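Local coordinates for protein endoglucanase E (PDB 2WAO) that breaks down plant cell-wall polysaccharides, its family 2 carbohydrate esterase domain probably removing acetyl groups and also binding cellulose chains in its active-site cleft, at residues R123-I128 with R164-S169; M182-A187 with F226-A231. All blocks are in the same frame, centred on the assembly; numbering follows the deposited sequence.

Contact 1 (R123-I128 with R164-S169); sequences RKIEFI and RNLNAS. With FMT (formic acid), chain I.
Ile125 and Leu166 meet at about a right angle, Ile125 CD1 lying 3.9 Å from Leu166 CD1, and the same methyl packs 3.8 Å from Ala168 CB. This is the tight side of the contact: the methyl of Ile125 fills the corner between Leu166 and Ala168 on one face of the sheet, with Leu166 also resting on Ile327 of helix 313-331. Next to them Arg123 CB sits 3.6 Å from Ala168 CB. The backbones pair in parallel, Ser169 N giving its hydrogen to Arg123 O (2.9 Å) and Ile125 N to Ser169 O. Strand 168-174 is the outermost strand here, beside 123-129 in the five-stranded parallel sheet of the SGNH (GDSL) hydrolase fold, and it is reached from helix 158-165 through a Schellman motif in which Asn167 takes positive phi. Arg123, extended from CG to NE, grips that turn firmly: NH1 donates to Leu166 O (2.8 Å, 160° at the hydrogen), an oxygen in the guanidinium plane, while Trp333 makes a cation-pi contact. The looser side is exposed Asn167, where water 1 joins Arg123 N to Asn167 O. On the other face Lys124 CG passes 3.6 Å from Ser169 OG, which hydrogen-bonds to Tyr212 OH.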
loop_
_atom_site.group_PDB
_atom_site.type_symbol
_atom_site.label_atom_id
_atom_site.label_comp_id
_atom_site.label_asym_id
_atom_site.label_seq_id
_atom_site.Cartn_x
_atom_site.Cartn_y
_atom_site.Cartn_z
ATOM N N ARG A 123 -3.548 -12.633 -10.322
ATOM C CA ARG A 123 -2.595 -11.531 -10.533
ATOM C C ARG A 123 -2.316 -10.919 -9.188
ATOM O O ARG A 123 -3.251 -10.662 -8.385
ATOM C CB ARG A 123 -3.178 -10.477 -11.477
ATOM C CG ARG A 123 -3.456 -11.052 -12.880
ATOM C CD ARG A 123 -4.157 -10.044 -13.683
ATOM N NE ARG A 123 -4.223 -10.427 -15.103
ATOM C CZ ARG A 123 -4.830 -9.686 -16.028
ATOM N NH1 ARG A 123 -5.433 -8.558 -15.689
ATOM N NH2 ARG A 123 -4.845 -10.073 -17.304
ATOM N N LYS A 124 -1.033 -10.710 -8.930
ATOM C CA LYS A 124 -0.580 -10.263 -7.607
ATOM C C LYS A 124 0.531 -9.224 -7.785
ATOM O O LYS A 124 1.482 -9.419 -8.575
ATOM C CB LYS A 124 -0.020 -11.416 -6.790
ATOM C CG LYS A 124 -1.037 -12.483 -6.399
ATOM C CD LYS A 124 -0.274 -13.658 -5.794
ATOM C CE LYS A 124 -1.206 -14.650 -5.124
ATOM N NZ LYS A 124 -1.896 -15.400 -6.197
ATOM N N ILE A 125 0.444 -8.161 -6.996
ATOM C CA ILE A 125 1.437 -7.053 -7.054
ATOM C C ILE A 125 1.898 -6.793 -5.612
ATOM O O ILE A 125 1.089 -6.915 -4.674
ATOM C CB ILE A 125 0.805 -5.777 -7.625
ATOM C CG1 ILE A 125 0.053 -6.072 -8.919
ATOM C CG2 ILE A 125 1.872 -4.683 -7.830
ATOM C CD1 ILE A 125 -0.696 -4.859 -9.492
ATOM N N GLU A 126 3.181 -6.499 -5.414
ATOM C CA GLU A 126 3.641 -5.947 -4.131
ATOM C C GLU A 126 4.158 -4.544 -4.444
ATOM O O GLU A 126 4.966 -4.352 -5.369
ATOM C CB GLU A 126 4.756 -6.778 -3.527
ATOM C CG GLU A 126 5.278 -6.245 -2.180
ATOM C CD GLU A 126 6.225 -7.227 -1.531
ATOM O OE1 GLU A 126 7.266 -7.508 -2.127
ATOM O OE2 GLU A 126 5.943 -7.703 -0.408
ATOM N N PHE A 127 3.738 -3.587 -3.615
ATOM C CA PHE A 127 4.215 -2.217 -3.714
ATOM C C PHE A 127 5.137 -1.998 -2.535
ATOM O O PHE A 127 4.832 -2.441 -1.389
ATOM C CB PHE A 127 3.025 -1.262 -3.587
ATOM C CG PHE A 127 2.152 -1.247 -4.800
ATOM C CD1 PHE A 127 2.370 -0.276 -5.786
ATOM C CD2 PHE A 127 1.131 -2.196 -4.961
ATOM C CE1 PHE A 127 1.597 -0.267 -6.956
ATOM C CE2 PHE A 127 0.327 -2.169 -6.145
ATOM C CZ PHE A 127 0.598 -1.207 -7.112
ATOM N N ILE A 128 6.250 -1.318 -2.782
ATOM C CA ILE A 128 7.192 -0.976 -1.684
ATOM C C ILE A 128 7.390 0.524 -1.727
ATOM O O ILE A 128 7.880 1.039 -2.710
ATOM C CB ILE A 128 8.564 -1.703 -1.905
ATOM C CG1 ILE A 128 8.363 -3.216 -1.991
ATOM C CG2 ILE A 128 9.591 -1.361 -0.751
ATOM C CD1 ILE A 128 9.654 -4.009 -2.409
ATOM N N ARG A 164 -6.890 -2.549 -8.785
ATOM C CA ARG A 164 -8.281 -2.778 -9.203
ATOM C C ARG A 164 -8.323 -2.710 -10.741
ATOM O O ARG A 164 -8.998 -3.561 -11.343
ATOM C CB ARG A 164 -9.248 -1.767 -8.573
ATOM C CG ARG A 164 -9.502 -1.996 -7.136
ATOM C CD ARG A 164 -10.663 -1.140 -6.635
ATOM N NE ARG A 164 -10.436 0.302 -6.745
ATOM C CZ ARG A 164 -9.835 1.051 -5.812
ATOM N NH1 ARG A 164 -9.320 0.502 -4.702
ATOM N NH2 ARG A 164 -9.706 2.345 -6.015
ATOM N N ASN A 165 -7.615 -1.771 -11.366
ATOM C CA ASN A 165 -7.601 -1.647 -12.848
ATOM C C ASN A 165 -7.179 -2.978 -13.477
ATOM O O ASN A 165 -7.734 -3.389 -14.500
ATOM C CB ASN A 165 -6.613 -0.571 -13.378
ATOM C CG ASN A 165 -7.086 0.879 -13.170
ATOM O OD1 ASN A 165 -6.267 1.841 -13.250
ATOM N ND2 ASN A 165 -8.359 1.052 -12.893
ATOM N N LEU A 166 -6.204 -3.654 -12.851
ATOM C CA LEU A 166 -5.621 -4.898 -13.383
ATOM C C LEU A 166 -6.253 -6.188 -12.894
ATOM O O LEU A 166 -5.797 -7.282 -13.268
ATOM C CB LEU A 166 -4.111 -4.952 -13.090
ATOM C CG LEU A 166 -3.274 -3.810 -13.688
ATOM C CD1 LEU A 166 -1.913 -3.746 -13.007
ATOM C CD2 LEU A 166 -3.114 -3.902 -15.187
ATOM N N ASN A 167 -7.275 -6.104 -12.054
ATOM C CA ASN A 167 -7.875 -7.285 -11.421
ATOM C C ASN A 167 -6.824 -8.129 -10.663
ATOM O O ASN A 167 -6.809 -9.368 -10.721
ATOM C CB ASN A 167 -8.609 -8.150 -12.458
ATOM C CG ASN A 167 -9.569 -9.129 -11.809
ATOM O OD1 ASN A 167 -10.245 -8.780 -10.853
ATOM N ND2 ASN A 167 -9.636 -10.351 -12.332
ATOM N N ALA A 168 -5.994 -7.412 -9.917
ATOM C CA ALA A 168 -4.882 -7.977 -9.177
ATOM C C ALA A 168 -5.039 -7.697 -7.694
ATOM O O ALA A 168 -5.619 -6.691 -7.293
ATOM C CB ALA A 168 -3.600 -7.373 -9.678
ATOM N N SER A 169 -4.531 -8.568 -6.855
ATOM C CA SER A 169 -4.452 -8.195 -5.435
ATOM C C SER A 169 -3.157 -7.399 -5.215
ATOM O O SER A 169 -2.240 -7.413 -6.061
ATOM C CB SER A 169 -4.500 -9.457 -4.575
ATOM O OG SER A 169 -3.399 -10.247 -4.877
HETATM C C FMT I . -10.856 2.659 -9.352
HETATM O O1 FMT I . -10.880 3.524 -8.441
HETATM O O2 FMT I . -11.228 1.460 -9.253
HETATM O O HOH W 1 -6.364 -12.098 -11.354
#

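Contact 2 (M182-A187 with F226-A231); sequences MNYGGA and FSTSFA. With BGC (beta-D-glucopyranose), chain B; BGC (beta-D-glucopyranose), chain C; FMT (formic acid), chain H.
Tyr184 and Thr228 cross at about a right angle, the threonine methyl CG2 coming obliquely to the ring with Tyr184 CE1 3.7 Å away. Two surface loops of the SGNH hydrolase fold meet here, one following strand 168-174 and the other following helix 223-226, beside the glycan pocket to which Tyr184 belongs. Tyr184 CG points away from its own backbone N, anti to it (chi1 -179°). Over one face of the ring lies the chain B glucose, its C5 3.6 Å above the ring plane and offset toward the rim. C1 and C3 of this sugar lie on the same side of the ring, C1 3.8 Å from Tyr184 CZ, a CH-pi type of stacking usual for sugars on aromatic rings. Ser227 OG reaches the ring edge near its plane, 3.5 Å from Tyr184 CD1. No direct hydrogen bond joins the two segments; water 2 does so instead, accepting from Gly185 N and bonding to the hydroxyls of Ser227 and Thr228. Gly185 also has its CA 3.6 Å from Thr228 OG1. Met182 approaches Thr228 obliquely. Its CG lies between the backbone N and the carbonyl carbon (chi1 64°), and the chain bends at chi3, with CE 3.8 Å from Thr228 OG1 and SD 3.4 Å from the backbone carbonyl oxygen of Ser229.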
loop_
_atom_site.group_PDB
_atom_site.type_symbol
_atom_site.label_atom_id
_atom_site.label_comp_id
_atom_site.label_asym_id
_atom_site.label_seq_id
_atom_site.Cartn_x
_atom_site.Cartn_y
_atom_site.Cartn_z
ATOM N N MET A 182 17.969 7.358 4.326
ATOM C CA MET A 182 17.551 8.290 5.382
ATOM C C MET A 182 16.040 8.381 5.386
ATOM O O MET A 182 15.407 8.109 4.369
ATOM C CB MET A 182 18.165 9.690 5.144
ATOM C CG MET A 182 17.666 10.312 3.859
ATOM S SD MET A 182 18.433 11.886 3.498
ATOM C CE MET A 182 17.545 12.837 4.691
ATOM N N ASN A 183 15.471 8.776 6.520
ATOM C CA ASN A 183 14.068 9.102 6.614
ATOM C C ASN A 183 13.883 10.606 6.445
ATOM O O ASN A 183 14.854 11.344 6.446
ATOM C CB ASN A 183 13.527 8.582 7.945
ATOM C CG ASN A 183 13.643 7.070 8.009
ATOM O OD1 ASN A 183 13.363 6.373 7.020
ATOM N ND2 ASN A 183 14.197 6.574 9.093
ATOM N N TYR A 184 12.649 11.038 6.275
ATOM C CA TYR A 184 12.331 12.464 6.113
ATOM C C TYR A 184 13.065 13.359 7.134
ATOM O O TYR A 184 12.994 13.115 8.328
ATOM C CB TYR A 184 10.818 12.721 6.218
ATOM C CG TYR A 184 10.583 14.199 6.012
ATOM C CD1 TYR A 184 10.738 14.774 4.748
ATOM C CD2 TYR A 184 10.326 15.033 7.104
ATOM C CE1 TYR A 184 10.604 16.153 4.579
ATOM C CE2 TYR A 184 10.179 16.418 6.936
ATOM C CZ TYR A 184 10.310 16.946 5.671
ATOM O OH TYR A 184 10.160 18.298 5.514
ATOM N N GLY A 185 13.747 14.389 6.623
ATOM C CA GLY A 185 14.489 15.378 7.454
ATOM C C GLY A 185 15.690 14.816 8.244
ATOM O O GLY A 185 16.197 15.483 9.159
ATOM N N GLY A 186 16.122 13.603 7.903
ATOM C CA GLY A 186 17.209 12.894 8.604
ATOM C C GLY A 186 16.851 12.400 10.010
ATOM O O GLY A 186 17.761 12.124 10.826
ATOM N N ALA A 187 15.557 12.278 10.320
ATOM C CA ALA A 187 15.113 11.684 11.598
ATOM C C ALA A 187 15.622 10.234 11.661
ATOM O O ALA A 187 15.572 9.487 10.662
ATOM C CB ALA A 187 13.568 11.731 11.731
ATOM N N PHE A 226 15.853 12.767 -0.988
ATOM C CA PHE A 226 16.178 14.019 -1.715
ATOM C C PHE A 226 15.295 15.201 -1.385
ATOM O O PHE A 226 15.443 16.256 -2.017
ATOM C CB PHE A 226 16.204 13.776 -3.268
ATOM C CG PHE A 226 17.219 12.798 -3.668
ATOM C CD1 PHE A 226 18.562 13.212 -3.883
ATOM C CD2 PHE A 226 16.890 11.423 -3.755
ATOM C CE1 PHE A 226 19.556 12.319 -4.179
ATOM C CE2 PHE A 226 17.906 10.493 -4.051
ATOM C CZ PHE A 226 19.234 10.940 -4.273
ATOM N N SER A 227 14.382 15.091 -0.410
ATOM C CA SER A 227 13.497 16.217 -0.150
ATOM C C SER A 227 14.104 17.251 0.807
ATOM O O SER A 227 13.624 18.339 0.869
ATOM C CB SER A 227 12.091 15.795 0.303
ATOM O OG SER A 227 12.164 15.083 1.549
ATOM N N THR A 228 15.135 16.892 1.573
ATOM C CA THR A 228 15.744 17.874 2.464
ATOM C C THR A 228 17.230 17.972 2.122
ATOM O O THR A 228 17.617 18.889 1.378
ATOM C CB THR A 228 15.449 17.583 3.972
ATOM O OG1 THR A 228 15.861 16.247 4.282
ATOM C CG2 THR A 228 13.933 17.776 4.291
ATOM N N SER A 229 18.011 16.990 2.539
ATOM C CA SER A 229 19.456 16.951 2.319
ATOM C C SER A 229 19.699 15.796 1.352
ATOM O O SER A 229 19.287 14.665 1.666
ATOM C CB SER A 229 20.113 16.650 3.651
ATOM O OG SER A 229 21.510 16.727 3.528
ATOM N N PHE A 230 20.296 16.080 0.194
ATOM C CA PHE A 230 20.425 15.101 -0.901
ATOM C C PHE A 230 21.316 13.932 -0.478
ATOM O O PHE A 230 22.467 14.153 -0.085
ATOM C CB PHE A 230 21.034 15.732 -2.166
ATOM C CG PHE A 230 20.220 16.872 -2.763
ATOM C CD1 PHE A 230 18.835 16.968 -2.553
ATOM C CD2 PHE A 230 20.847 17.818 -3.560
ATOM C CE1 PHE A 230 18.092 18.033 -3.123
ATOM C CE2 PHE A 230 20.117 18.873 -4.123
ATOM C CZ PHE A 230 18.741 18.966 -3.915
ATOM N N ALA A 231 20.833 12.694 -0.596
ATOM C CA ALA A 231 21.643 11.516 -0.219
ATOM C C ALA A 231 22.873 11.393 -1.123
ATOM O O ALA A 231 22.814 11.716 -2.311
ATOM C CB ALA A 231 20.797 10.224 -0.340
HETATM C C2 BGC B . 5.814 16.477 6.618
HETATM C C3 BGC B . 6.329 15.507 7.671
HETATM C C4 BGC B . 6.231 14.071 7.142
HETATM C C5 BGC B . 6.985 13.983 5.796
HETATM C C6 BGC B . 7.050 12.573 5.176
HETATM C C1 BGC B . 6.554 16.253 5.302
HETATM O O2 BGC B . 5.948 17.816 7.105
HETATM O O3 BGC B . 5.551 15.640 8.867
HETATM O O4 BGC B . 6.921 13.404 8.076
HETATM O O5 BGC B . 6.397 14.909 4.885
HETATM O O6 BGC B . 5.731 12.117 4.938
HETATM C C2 BGC C . 7.854 17.329 1.036
HETATM C C3 BGC C . 7.046 16.643 2.136
HETATM C C4 BGC C . 6.922 17.542 3.355
HETATM C C5 BGC C . 6.378 18.921 2.963
HETATM C C6 BGC C . 6.523 19.838 4.181
HETATM C C1 BGC C . 7.257 18.717 0.734
HETATM O O2 BGC C . 7.865 16.540 -0.151
HETATM O O3 BGC C . 7.667 15.426 2.481
HETATM O O4 BGC C . 6.059 17.105 4.277
HETATM O O5 BGC C . 7.112 19.523 1.889
HETATM O O6 BGC C . 6.057 21.061 3.722
HETATM C C FMT H . 20.538 19.479 -0.508
HETATM O O1 FMT H . 20.796 20.686 -0.536
HETATM O O2 FMT H . 21.366 18.635 -0.162
HETATM O O HOH W 2 13.892 14.334 3.603
#

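In the fold
From the N terminus, the chain first builds the antiparallel sheets of the N-terminal part, then enters the parallel sheet along 123-129. Contact 1 closes the 35-residue excursion that follows, through helices 131-134 and 158-165, when strand 168-174 comes back beside 123-129. The chain then runs on into the loop holding 182-187, and contact 2 closes a second excursion, past helix 192-195 and strand 216-220, at 226-231. The two closures follow in series, neither nested nor crossed. They lie about 29 Å apart, centre to centre, on opposite sides of the chain's centre. Contact 1 joins strands at one margin of the sheet, and contact 2 joins loops beside the bound glycan.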